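Local coordinates for DsbA-like disulfide oxidoreductase (Wolbachia endosymbiont of Drosophila melanogaster, PDB 6EEZ), which catalyses thiol-disulfide exchange, acting as a disulfide isomerase with a thioredoxin-type CxxC pair, at residues 11-14 against 19-22; 56-59 against 63-66; 84-89 against 138-143. All blocks are in the same frame, centred on the assembly; numbering follows the deposited sequence.

Three buried contacts come one after another along the chain, each closing before the next opens. Interaction 1 folds the N-terminal helix 3-15 back against 17-20, over the sheet beside strands 36-41 and 161-164. Interaction 2, its centre about 19 Å away, joins helix 52-60 to strand 65-70 of that same sheet. Interaction 3 belongs to the helical part, where 76-91 and 137-154 cross; its centre lies about 21 Å from that of interaction 1 and 22 Å from that of interaction 2, across the chain's centre from the latter. Helix 76-91 follows strand 65-70, so the chain passes directly from thioredoxin-like sheet into the helical insertion characteristic of DsbA-like proteins.

Interaction 1: residues 11-14 against 19-22; sequences SKIS and QIFD
Ile-13 of helix 3-15 meets Ile-20 and Phe-21 at the end of helix 17-20, and all that passes between 11-14 and 19-22 is van der Waals contact; no hydrogen bond links them. The aliphatic part is a pair of isoleucines whose side chains cross at about a right angle. The CA–CB bond of Ile-20 points toward 11-14, and Ile-20 CD1 settles against the backbone, 3.7 Å from CA of Ile-13. Ile-20 CD1 also lies 4.0 Å from Ile-13 CG2, so one terminal carbon touches both main chain and side-chain branch.

The same branch methyl also meets the aromatic ring. CG2 of Ile-13, placed anti to the backbone N by a chi1 of -70°, comes to the edge of the Phe-21 ring near its plane, 4.1 Å from Phe-21 CE2. Meanwhile Ile-20 CG2 sits 3.6 Å above the centre of the Phe-21 ring, a CH-pi type of packing that covers one face. The ring thus has one isoleucine at its rim and its chain neighbour over a face.

Backbone bonding finishes the turn: Asp-22 N donates to Gln-19 O over 3.0 Å, just where Phe-21 leaves helical geometry. A separate side-chain hydrogen bond joins Asp-22 OD1 to Thr-24 OG1. Below the cluster, Ile-20 and Phe-21 rest on Val-38 of strand 36-41, while Ile-13 and Ile-20 touch Ile-163. Two successive N-terminal helices, 3-15 and 17-20, pack their apolar side chains on the central sheet of a thioredoxin fold.

Interaction 2: residues 56-59 against 63-66; sequences KQLI and KIKY
Leu-58 O accepts a hydrogen bond of 2.7 Å from a water, and that water in turn accepts from Lys-63 N at 3.1 Å. The bridge joins the last turn of helix 52-60 to the backbone at Lys-63, with no direct hydrogen bond between 56-59 and 63-66.

Beside it the contact is apolar. Ile-64 CD1 lies 3.9 Å from the same carbonyl, Leu-58 O, and 4.1 Å from Leu-58 CG, the two side chains crossing at about a right angle. With chi1 at 71°, CG1 of Ile-64 stands between its backbone N and carbonyl carbon, and the branch is carried on toward the helix. Two residues further along, on the same face as Ile-64, Tyr-66 CB meets Ile-59 CG1 at 3.6 Å. Ile-59 CD1 comes 3.7 Å from Tyr-66 CG, so the isoleucine touches the root of the tyrosine rather than its hydroxyl end.

Helix 52-60 therefore lies against strand 65-70, which runs between strands 27-29 and 36-41. Leu-58 and Ile-64 also face helix 175-185, through Leu-175 and Val-182 respectively, while Ile-59 reaches Phe-97 of helix 96-105.

Interaction 3: residues 84-89 against 138-143; sequences SALAVY and DKIEQM
Leu-86 overlaps Ile-140, the two side chains sliding past each other in opposite directions, with Leu-86 CB 4.1 Å from Ile-140 CG1. Leu-86 CD1 reaches further along the partner helix, about equally near Ile-140 CG2 and Met-143 CB, both at 4.1 Å. The other methyl, Leu-86 CD2, meets the thioether end: Met-143 CE lies 3.9 Å away. The methionine is extended through chi2 and then bends at chi3 (73°), which turns its terminal methyl onto the leucine.

Ile-140 serves a second neighbour with its longer branch. CG1 stands anti to the carbonyl carbon (chi1 -66°), and Ile-140 CD1 beyond it lies 4.1 Å from Ala-87 CA and 4.2 Å from Ala-87 CB, where the small alanine lets the methyl come up to the helix backbone. No hydrogen bond crosses between the two segments.

The axes of 84-89 and 138-143 come within 10.0 Å, their N-to-C directions 124° apart, so here the two helices cross. They are tied also by a salt bridge from Glu-141 to Lys-83. Ala-87 touches Ile-133 of helix 126-135, Ala-85 packs on helix 96-105 through Tyr-96 and Phe-99, and Leu-86 rests on Pro-26 in the loop before strand 27-29.

Interaction 1: residues 11-14 against 19-22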
ATOM      1  N   SER A  11      -6.183  -4.394  20.141  1.00 40.69           N
ATOM      2  CA  SER A  11      -6.626  -3.128  20.742  1.00 41.23           C
ATOM      3  C   SER A  11      -6.135  -1.907  19.936  1.00 39.90           C
ATOM      4  O   SER A  11      -6.889  -0.955  19.734  1.00 39.38           O
ATOM      5  CB  SER A  11      -6.146  -3.020  22.200  1.00 43.50           C
ATOM      6  OG  SER A  11      -6.773  -3.996  23.040  1.00 45.04           O
ATOM      7  N   LYS A  12      -4.885  -1.926  19.469  1.00 39.34           N
ATOM      8  CA  LYS A  12      -4.370  -0.791  18.691  1.00 39.09           C
ATOM      9  C   LYS A  12      -5.128  -0.654  17.368  1.00 37.71           C
ATOM     10  O   LYS A  12      -5.497   0.449  16.975  1.00 37.18           O
ATOM     11  CB  LYS A  12      -2.863  -0.913  18.390  1.00 38.66           C
ATOM     12  CG  LYS A  12      -1.914  -0.685  19.573  1.00 39.63           C
ATOM     13  CD  LYS A  12      -0.430  -0.691  19.116  1.00 38.89           C
ATOM     14  CE  LYS A  12       0.493  -0.236  20.226  1.00 40.15           C
ATOM     15  NZ  LYS A  12       1.887  -0.694  19.945  1.00 39.84           N
ATOM     16  N   ILE A  13      -5.356  -1.770  16.685  1.00 36.76           N
ATOM     17  CA  ILE A  13      -6.122  -1.743  15.435  1.00 35.37           C
ATOM     18  C   ILE A  13      -7.509  -1.132  15.706  1.00 35.16           C
ATOM     19  O   ILE A  13      -7.925  -0.243  14.978  1.00 34.30           O
ATOM     20  CB  ILE A  13      -6.204  -3.158  14.793  1.00 34.51           C
ATOM     21  CG1 ILE A  13      -4.825  -3.562  14.255  1.00 33.80           C
ATOM     22  CG2 ILE A  13      -7.225  -3.202  13.623  1.00 33.35           C
ATOM     23  CD1 ILE A  13      -4.715  -5.015  13.782  1.00 33.24           C
ATOM     24  N   SER A  14      -8.195  -1.531  16.777  1.00 39.46           N
ATOM     25  CA  SER A  14      -9.459  -0.869  17.116  1.00 40.47           C
ATOM     26  C   SER A  14      -9.281   0.635  17.362  1.00 40.46           C
ATOM     27  O   SER A  14     -10.106   1.434  16.913  1.00 40.23           O
ATOM     28  CB  SER A  14     -10.116  -1.507  18.351  1.00 43.04           C
ATOM     29  OG  SER A  14     -10.488  -2.846  18.079  1.00 43.47           O
ATOM     30  N   GLN A  19      -8.369   5.264  10.903  1.00 37.48           N
ATOM     31  CA  GLN A  19      -7.222   5.597  10.096  1.00 36.67           C
ATOM     32  C   GLN A  19      -6.849   4.410   9.210  1.00 35.50           C
ATOM     33  O   GLN A  19      -6.799   4.557   7.997  1.00 35.47           O
ATOM     34  CB  GLN A  19      -6.052   6.023  10.977  1.00 36.89           C
ATOM     35  CG  GLN A  19      -6.224   7.402  11.585  1.00 38.38           C
ATOM     36  CD  GLN A  19      -7.283   7.448  12.692  1.00 39.70           C
ATOM     37  OE1 GLN A  19      -7.279   6.622  13.619  1.00 40.20           O
ATOM     38  NE2 GLN A  19      -8.201   8.407  12.593  1.00 40.65           N
ATOM     39  N   ILE A  20      -6.613   3.245   9.818  1.00 33.04           N
ATOM     40  CA  ILE A  20      -6.317   2.012   9.091  1.00 32.25           C
ATOM     41  C   ILE A  20      -7.304   1.731   7.941  1.00 32.13           C
ATOM     42  O   ILE A  20      -6.892   1.386   6.843  1.00 31.48           O
ATOM     43  CB  ILE A  20      -6.325   0.800  10.048  1.00 32.79           C
ATOM     44  CG1 ILE A  20      -5.192   0.930  11.061  1.00 33.41           C
ATOM     45  CG2 ILE A  20      -6.167  -0.518   9.298  1.00 31.79           C
ATOM     46  CD1 ILE A  20      -5.296  -0.037  12.204  1.00 34.81           C
ATOM     47  N   PHE A  21      -8.597   1.862   8.199  1.00 34.53           N
ATOM     48  CA  PHE A  21      -9.580   1.526   7.179  1.00 34.49           C
ATOM     49  C   PHE A  21     -10.148   2.778   6.522  1.00 35.40           C
ATOM     50  O   PHE A  21     -11.230   2.739   5.978  1.00 35.93           O
ATOM     51  CB  PHE A  21     -10.671   0.640   7.788  1.00 34.84           C
ATOM     52  CG  PHE A  21     -10.114  -0.612   8.436  1.00 34.43           C
ATOM     53  CD1 PHE A  21      -9.682  -1.677   7.660  1.00 33.10           C
ATOM     54  CD2 PHE A  21      -9.984  -0.703   9.820  1.00 35.47           C
ATOM     55  CE1 PHE A  21      -9.138  -2.814   8.240  1.00 33.16           C
ATOM     56  CE2 PHE A  21      -9.440  -1.838  10.415  1.00 35.61           C
ATOM     57  CZ  PHE A  21      -9.016  -2.896   9.626  1.00 34.42           C
ATOM     58  N   ASP A  22      -9.393   3.878   6.561  1.00 35.99           N
ATOM     59  CA  ASP A  22      -9.742   5.114   5.834  1.00 36.92           C
ATOM     60  C   ASP A  22     -10.117   4.816   4.364  1.00 36.78           C
ATOM     61  O   ASP A  22      -9.387   4.124   3.652  1.00 36.30           O
ATOM     62  CB  ASP A  22      -8.571   6.116   5.901  1.00 37.36           C
ATOM     63  CG  ASP A  22      -8.917   7.510   5.342  1.00 38.79           C
ATOM     64  OD1 ASP A  22      -9.480   7.624   4.234  1.00 39.58           O
ATOM     65  OD2 ASP A  22      -8.601   8.511   6.008  1.00 39.06           O
TER

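Interaction 2: residues 56-59 against 63-66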
ATOM      1  N   LYS A  56      -0.757  -9.487  -5.304  1.00 35.67           N
ATOM      2  CA  LYS A  56      -1.577  -9.664  -6.496  1.00 35.41           C
ATOM      3  C   LYS A  56      -2.481 -10.897  -6.371  1.00 36.34           C
ATOM      4  O   LYS A  56      -3.685 -10.803  -6.571  1.00 36.10           O
ATOM      5  CB  LYS A  56      -0.693  -9.769  -7.736  1.00 36.63           C
ATOM      6  CG  LYS A  56      -1.444  -9.646  -9.022  1.00 37.75           C
ATOM      7  CD  LYS A  56      -0.480  -9.680 -10.162  1.00 39.45           C
ATOM      8  CE  LYS A  56      -1.174  -9.709 -11.488  1.00 41.14           C
ATOM      9  NZ  LYS A  56      -0.160  -9.515 -12.555  1.00 42.85           N
ATOM     10  N   GLN A  57      -1.909 -12.043  -6.011  1.00 39.78           N
ATOM     11  CA  GLN A  57      -2.683 -13.267  -5.885  1.00 41.22           C
ATOM     12  C   GLN A  57      -3.734 -13.175  -4.776  1.00 40.31           C
ATOM     13  O   GLN A  57      -4.853 -13.654  -4.952  1.00 39.95           O
ATOM     14  CB  GLN A  57      -1.747 -14.463  -5.659  1.00 43.81           C
ATOM     15  CG  GLN A  57      -0.966 -14.828  -6.917  1.00 45.03           C
ATOM     16  CD  GLN A  57       0.077 -15.904  -6.705  1.00 47.79           C
ATOM     17  OE1 GLN A  57       0.378 -16.279  -5.580  1.00 49.49           O
ATOM     18  NE2 GLN A  57       0.642 -16.401  -7.797  1.00 49.38           N
ATOM     19  N   LEU A  58      -3.396 -12.542  -3.653  1.00 36.01           N
ATOM     20  CA  LEU A  58      -4.320 -12.446  -2.520  1.00 34.47           C
ATOM     21  C   LEU A  58      -5.522 -11.595  -2.886  1.00 32.99           C
ATOM     22  O   LEU A  58      -6.651 -11.900  -2.503  1.00 32.24           O
ATOM     23  CB  LEU A  58      -3.622 -11.863  -1.297  1.00 33.70           C
ATOM     24  CG  LEU A  58      -4.307 -12.120   0.049  1.00 31.87           C
ATOM     25  CD1 LEU A  58      -4.238 -13.613   0.406  1.00 33.61           C
ATOM     26  CD2 LEU A  58      -3.661 -11.240   1.150  1.00 30.14           C
ATOM     27  N   ILE A  59      -5.260 -10.530  -3.641  1.00 36.46           N
ATOM     28  CA  ILE A  59      -6.310  -9.684  -4.204  1.00 36.27           C
ATOM     29  C   ILE A  59      -7.176 -10.469  -5.222  1.00 37.25           C
ATOM     30  O   ILE A  59      -8.406 -10.400  -5.176  1.00 37.62           O
ATOM     31  CB  ILE A  59      -5.666  -8.406  -4.839  1.00 36.46           C
ATOM     32  CG1 ILE A  59      -5.150  -7.477  -3.722  1.00 35.86           C
ATOM     33  CG2 ILE A  59      -6.645  -7.639  -5.684  1.00 36.69           C
ATOM     34  CD1 ILE A  59      -4.437  -6.241  -4.212  1.00 35.57           C
ATOM     35  N   LYS A  63     -11.710 -12.384  -2.352  1.00 40.50           N
ATOM     36  CA  LYS A  63     -12.423 -12.443  -1.079  1.00 40.83           C
ATOM     37  C   LYS A  63     -12.349 -11.169  -0.240  1.00 39.88           C
ATOM     38  O   LYS A  63     -13.143 -10.993   0.683  1.00 40.48           O
ATOM     39  CB  LYS A  63     -11.898 -13.629  -0.267  1.00 41.38           C
ATOM     40  CG  LYS A  63     -12.173 -14.958  -0.948  1.00 43.07           C
ATOM     41  CD  LYS A  63     -11.897 -16.119  -0.037  1.00 44.39           C
ATOM     42  CE  LYS A  63     -12.382 -17.411  -0.674  1.00 47.41           C
ATOM     43  NZ  LYS A  63     -11.833 -18.601   0.028  1.00 48.91           N
ATOM     44  N   ILE A  64     -11.419 -10.278  -0.562  1.00 34.38           N
ATOM     45  CA  ILE A  64     -11.096  -9.171   0.324  1.00 33.01           C
ATOM     46  C   ILE A  64     -11.173  -7.816  -0.351  1.00 32.21           C
ATOM     47  O   ILE A  64     -11.271  -7.714  -1.577  1.00 32.55           O
ATOM     48  CB  ILE A  64      -9.667  -9.327   0.931  1.00 33.57           C
ATOM     49  CG1 ILE A  64      -8.591  -9.100  -0.132  1.00 33.30           C
ATOM     50  CG2 ILE A  64      -9.521 -10.682   1.592  1.00 34.66           C
ATOM     51  CD1 ILE A  64      -7.182  -9.267   0.366  1.00 32.56           C
ATOM     52  N   LYS A  65     -11.128  -6.775   0.478  1.00 34.31           N
ATOM     53  CA  LYS A  65     -10.762  -5.462   0.010  1.00 33.69           C
ATOM     54  C   LYS A  65      -9.328  -5.270   0.463  1.00 33.09           C
ATOM     55  O   LYS A  65      -8.996  -5.549   1.614  1.00 33.12           O
ATOM     56  CB  LYS A  65     -11.673  -4.357   0.555  1.00 33.56           C
ATOM     57  CG  LYS A  65     -11.358  -2.980  -0.041  1.00 33.94           C
ATOM     58  CD  LYS A  65     -12.355  -1.892   0.372  1.00 35.22           C
ATOM     59  CE  LYS A  65     -12.037  -1.308   1.766  1.00 34.92           C
ATOM     60  NZ  LYS A  65     -12.507   0.124   1.951  1.00 35.75           N
ATOM     61  N   TYR A  66      -8.484  -4.807  -0.445  1.00 30.81           N
ATOM     62  CA  TYR A  66      -7.088  -4.535  -0.145  1.00 30.41           C
ATOM     63  C   TYR A  66      -6.804  -3.051  -0.325  1.00 30.49           C
ATOM     64  O   TYR A  66      -6.842  -2.525  -1.438  1.00 30.95           O
ATOM     65  CB  TYR A  66      -6.180  -5.360  -1.032  1.00 30.98           C
ATOM     66  CG  TYR A  66      -4.716  -5.366  -0.591  1.00 30.55           C
ATOM     67  CD1 TYR A  66      -3.877  -4.284  -0.863  1.00 30.54           C
ATOM     68  CD2 TYR A  66      -4.183  -6.456   0.078  1.00 30.56           C
ATOM     69  CE1 TYR A  66      -2.520  -4.291  -0.458  1.00 30.70           C
ATOM     70  CE2 TYR A  66      -2.852  -6.474   0.479  1.00 30.79           C
ATOM     71  CZ  TYR A  66      -2.030  -5.395   0.204  1.00 30.70           C
ATOM     72  OH  TYR A  66      -0.730  -5.451   0.603  1.00 30.62           O
TER
HETATM   73  O   HOH W   1      -8.821 -12.836  -1.221  1.00 34.59           O

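Interaction 3: residues 84-89 against 138-143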
ATOM      1  N   SER A  84       4.117   9.821  -6.928  1.00 45.65           N
ATOM      2  CA  SER A  84       3.737   9.598  -8.313  1.00 46.05           C
ATOM      3  C   SER A  84       2.576   8.598  -8.362  1.00 44.82           C
ATOM      4  O   SER A  84       1.603   8.786  -9.104  1.00 45.18           O
ATOM      5  CB  SER A  84       4.954   9.100  -9.111  1.00 46.02           C
ATOM      6  OG  SER A  84       6.054  10.013  -9.029  1.00 46.73           O
ATOM      7  N   ALA A  85       2.664   7.561  -7.537  1.00 45.31           N
ATOM      8  CA  ALA A  85       1.613   6.558  -7.439  1.00 44.26           C
ATOM      9  C   ALA A  85       0.268   7.201  -7.146  1.00 44.26           C
ATOM     10  O   ALA A  85      -0.723   6.931  -7.823  1.00 44.12           O
ATOM     11  CB  ALA A  85       1.948   5.543  -6.370  1.00 42.96           C
ATOM     12  N   LEU A  86       0.218   8.063  -6.144  1.00 42.66           N
ATOM     13  CA  LEU A  86      -1.049   8.695  -5.824  1.00 43.10           C
ATOM     14  C   LEU A  86      -1.441   9.709  -6.907  1.00 44.86           C
ATOM     15  O   LEU A  86      -2.620   9.972  -7.094  1.00 45.13           O
ATOM     16  CB  LEU A  86      -0.992   9.357  -4.453  1.00 43.80           C
ATOM     17  CG  LEU A  86      -0.967   8.365  -3.293  1.00 42.19           C
ATOM     18  CD1 LEU A  86      -0.767   9.070  -1.950  1.00 42.01           C
ATOM     19  CD2 LEU A  86      -2.261   7.582  -3.279  1.00 41.30           C
ATOM     20  N   ALA A  87      -0.470  10.257  -7.636  1.00 47.97           N
ATOM     21  CA  ALA A  87      -0.791  11.220  -8.685  1.00 49.30           C
ATOM     22  C   ALA A  87      -1.541  10.517  -9.820  1.00 48.91           C
ATOM     23  O   ALA A  87      -2.404  11.106 -10.472  1.00 49.47           O
ATOM     24  CB  ALA A  87       0.455  11.886  -9.208  1.00 50.63           C
ATOM     25  N   VAL A  88      -1.202   9.250 -10.025  1.00 51.76           N
ATOM     26  CA  VAL A  88      -1.913   8.381 -10.950  1.00 50.56           C
ATOM     27  C   VAL A  88      -3.312   8.028 -10.421  1.00 49.34           C
ATOM     28  O   VAL A  88      -4.301   8.067 -11.153  1.00 49.63           O
ATOM     29  CB  VAL A  88      -1.097   7.087 -11.201  1.00 49.51           C
ATOM     30  CG1 VAL A  88      -1.941   6.007 -11.878  1.00 48.30           C
ATOM     31  CG2 VAL A  88       0.136   7.407 -12.020  1.00 50.86           C
ATOM     32  N   TYR A  89      -3.383   7.664  -9.150  1.00 48.01           N
ATOM     33  CA  TYR A  89      -4.645   7.318  -8.508  1.00 47.11           C
ATOM     34  C   TYR A  89      -5.725   8.366  -8.734  1.00 48.43           C
ATOM     35  O   TYR A  89      -6.865   8.044  -9.062  1.00 48.48           O
ATOM     36  CB  TYR A  89      -4.418   7.127  -7.008  1.00 46.50           C
ATOM     37  CG  TYR A  89      -5.667   6.970  -6.186  1.00 46.08           C
ATOM     38  CD1 TYR A  89      -6.377   5.779  -6.184  1.00 44.65           C
ATOM     39  CD2 TYR A  89      -6.115   8.004  -5.377  1.00 47.32           C
ATOM     40  CE1 TYR A  89      -7.511   5.620  -5.408  1.00 44.04           C
ATOM     41  CE2 TYR A  89      -7.253   7.860  -4.590  1.00 46.76           C
ATOM     42  CZ  TYR A  89      -7.948   6.664  -4.608  1.00 45.02           C
ATOM     43  OH  TYR A  89      -9.084   6.531  -3.834  1.00 44.48           O
ATOM     44  N   ASP A 138      -1.135  19.145  -2.200  1.00 54.78           N
ATOM     45  CA  ASP A 138      -1.533  19.186  -0.790  1.00 53.31           C
ATOM     46  C   ASP A 138      -2.134  17.864  -0.318  1.00 51.43           C
ATOM     47  O   ASP A 138      -1.850  17.419   0.787  1.00 49.73           O
ATOM     48  CB  ASP A 138      -2.551  20.297  -0.532  1.00 55.73           C
ATOM     49  CG  ASP A 138      -1.970  21.669  -0.705  1.00 60.46           C
ATOM     50  OD1 ASP A 138      -0.741  21.757  -0.917  1.00 60.92           O
ATOM     51  OD2 ASP A 138      -2.737  22.659  -0.617  1.00 64.05           O
ATOM     52  N   LYS A 139      -2.971  17.237  -1.144  1.00 52.34           N
ATOM     53  CA  LYS A 139      -3.716  16.075  -0.684  1.00 50.79           C
ATOM     54  C   LYS A 139      -2.836  14.845  -0.674  1.00 49.59           C
ATOM     55  O   LYS A 139      -2.951  14.003   0.207  1.00 48.16           O
ATOM     56  CB  LYS A 139      -4.940  15.827  -1.542  1.00 51.48           C
ATOM     57  CG  LYS A 139      -5.792  14.689  -1.032  1.00 50.04           C
ATOM     58  CD  LYS A 139      -7.246  15.111  -0.891  1.00 51.37           C
ATOM     59  CE  LYS A 139      -7.457  16.007   0.326  1.00 51.31           C
ATOM     60  NZ  LYS A 139      -8.836  16.561   0.360  1.00 52.91           N
ATOM     61  N   ILE A 140      -1.954  14.744  -1.658  1.00 45.85           N
ATOM     62  CA  ILE A 140      -0.981  13.663  -1.691  1.00 44.93           C
ATOM     63  C   ILE A 140      -0.054  13.771  -0.478  1.00 43.97           C
ATOM     64  O   ILE A 140       0.251  12.778   0.174  1.00 42.57           O
ATOM     65  CB  ILE A 140      -0.140  13.697  -2.984  1.00 46.48           C
ATOM     66  CG1 ILE A 140      -1.038  13.415  -4.193  1.00 47.44           C
ATOM     67  CG2 ILE A 140       1.002  12.693  -2.903  1.00 45.63           C
ATOM     68  CD1 ILE A 140      -0.407  13.747  -5.523  1.00 49.10           C
ATOM     69  N   GLU A 141       0.413  14.986  -0.213  1.00 54.14           N
ATOM     70  CA  GLU A 141       1.303  15.234   0.901  1.00 53.26           C
ATOM     71  C   GLU A 141       0.604  14.818   2.200  1.00 52.12           C
ATOM     72  O   GLU A 141       1.180  14.117   3.021  1.00 50.25           O
ATOM     73  CB  GLU A 141       1.715  16.712   0.933  1.00 54.49           C
ATOM     74  CG  GLU A 141       2.436  17.157   2.212  1.00 54.04           C
ATOM     75  CD  GLU A 141       3.830  16.546   2.354  1.00 53.19           C
ATOM     76  OE1 GLU A 141       4.344  15.979   1.360  1.00 53.72           O
ATOM     77  OE2 GLU A 141       4.421  16.654   3.452  1.00 52.13           O
ATOM     78  N   GLN A 142      -0.651  15.236   2.352  1.00 53.79           N
ATOM     79  CA  GLN A 142      -1.454  14.913   3.529  1.00 52.52           C
ATOM     80  C   GLN A 142      -1.609  13.415   3.710  1.00 51.30           C
ATOM     81  O   GLN A 142      -1.474  12.902   4.831  1.00 50.33           O
ATOM     82  CB  GLN A 142      -2.836  15.566   3.431  1.00 53.08           C
ATOM     83  CG  GLN A 142      -3.650  15.483   4.701  1.00 51.99           C
ATOM     84  CD  GLN A 142      -4.997  16.179   4.585  1.00 53.50           C
ATOM     85  OE1 GLN A 142      -5.966  15.581   4.124  1.00 53.89           O
ATOM     86  NE2 GLN A 142      -5.068  17.449   5.012  1.00 54.68           N
ATOM     87  N   MET A 143      -1.878  12.715   2.609  1.00 43.30           N
ATOM     88  CA  MET A 143      -2.107  11.269   2.674  1.00 42.09           C
ATOM     89  C   MET A 143      -0.846  10.522   3.072  1.00 41.02           C
ATOM     90  O   MET A 143      -0.912   9.537   3.801  1.00 39.52           O
ATOM     91  CB  MET A 143      -2.626  10.732   1.333  1.00 42.75           C
ATOM     92  CG  MET A 143      -4.072  11.105   1.025  1.00 43.39           C
ATOM     93  SD  MET A 143      -4.577  10.677  -0.670  1.00 43.18           S
ATOM     94  CE  MET A 143      -4.689   8.897  -0.528  1.00 42.12           C
TER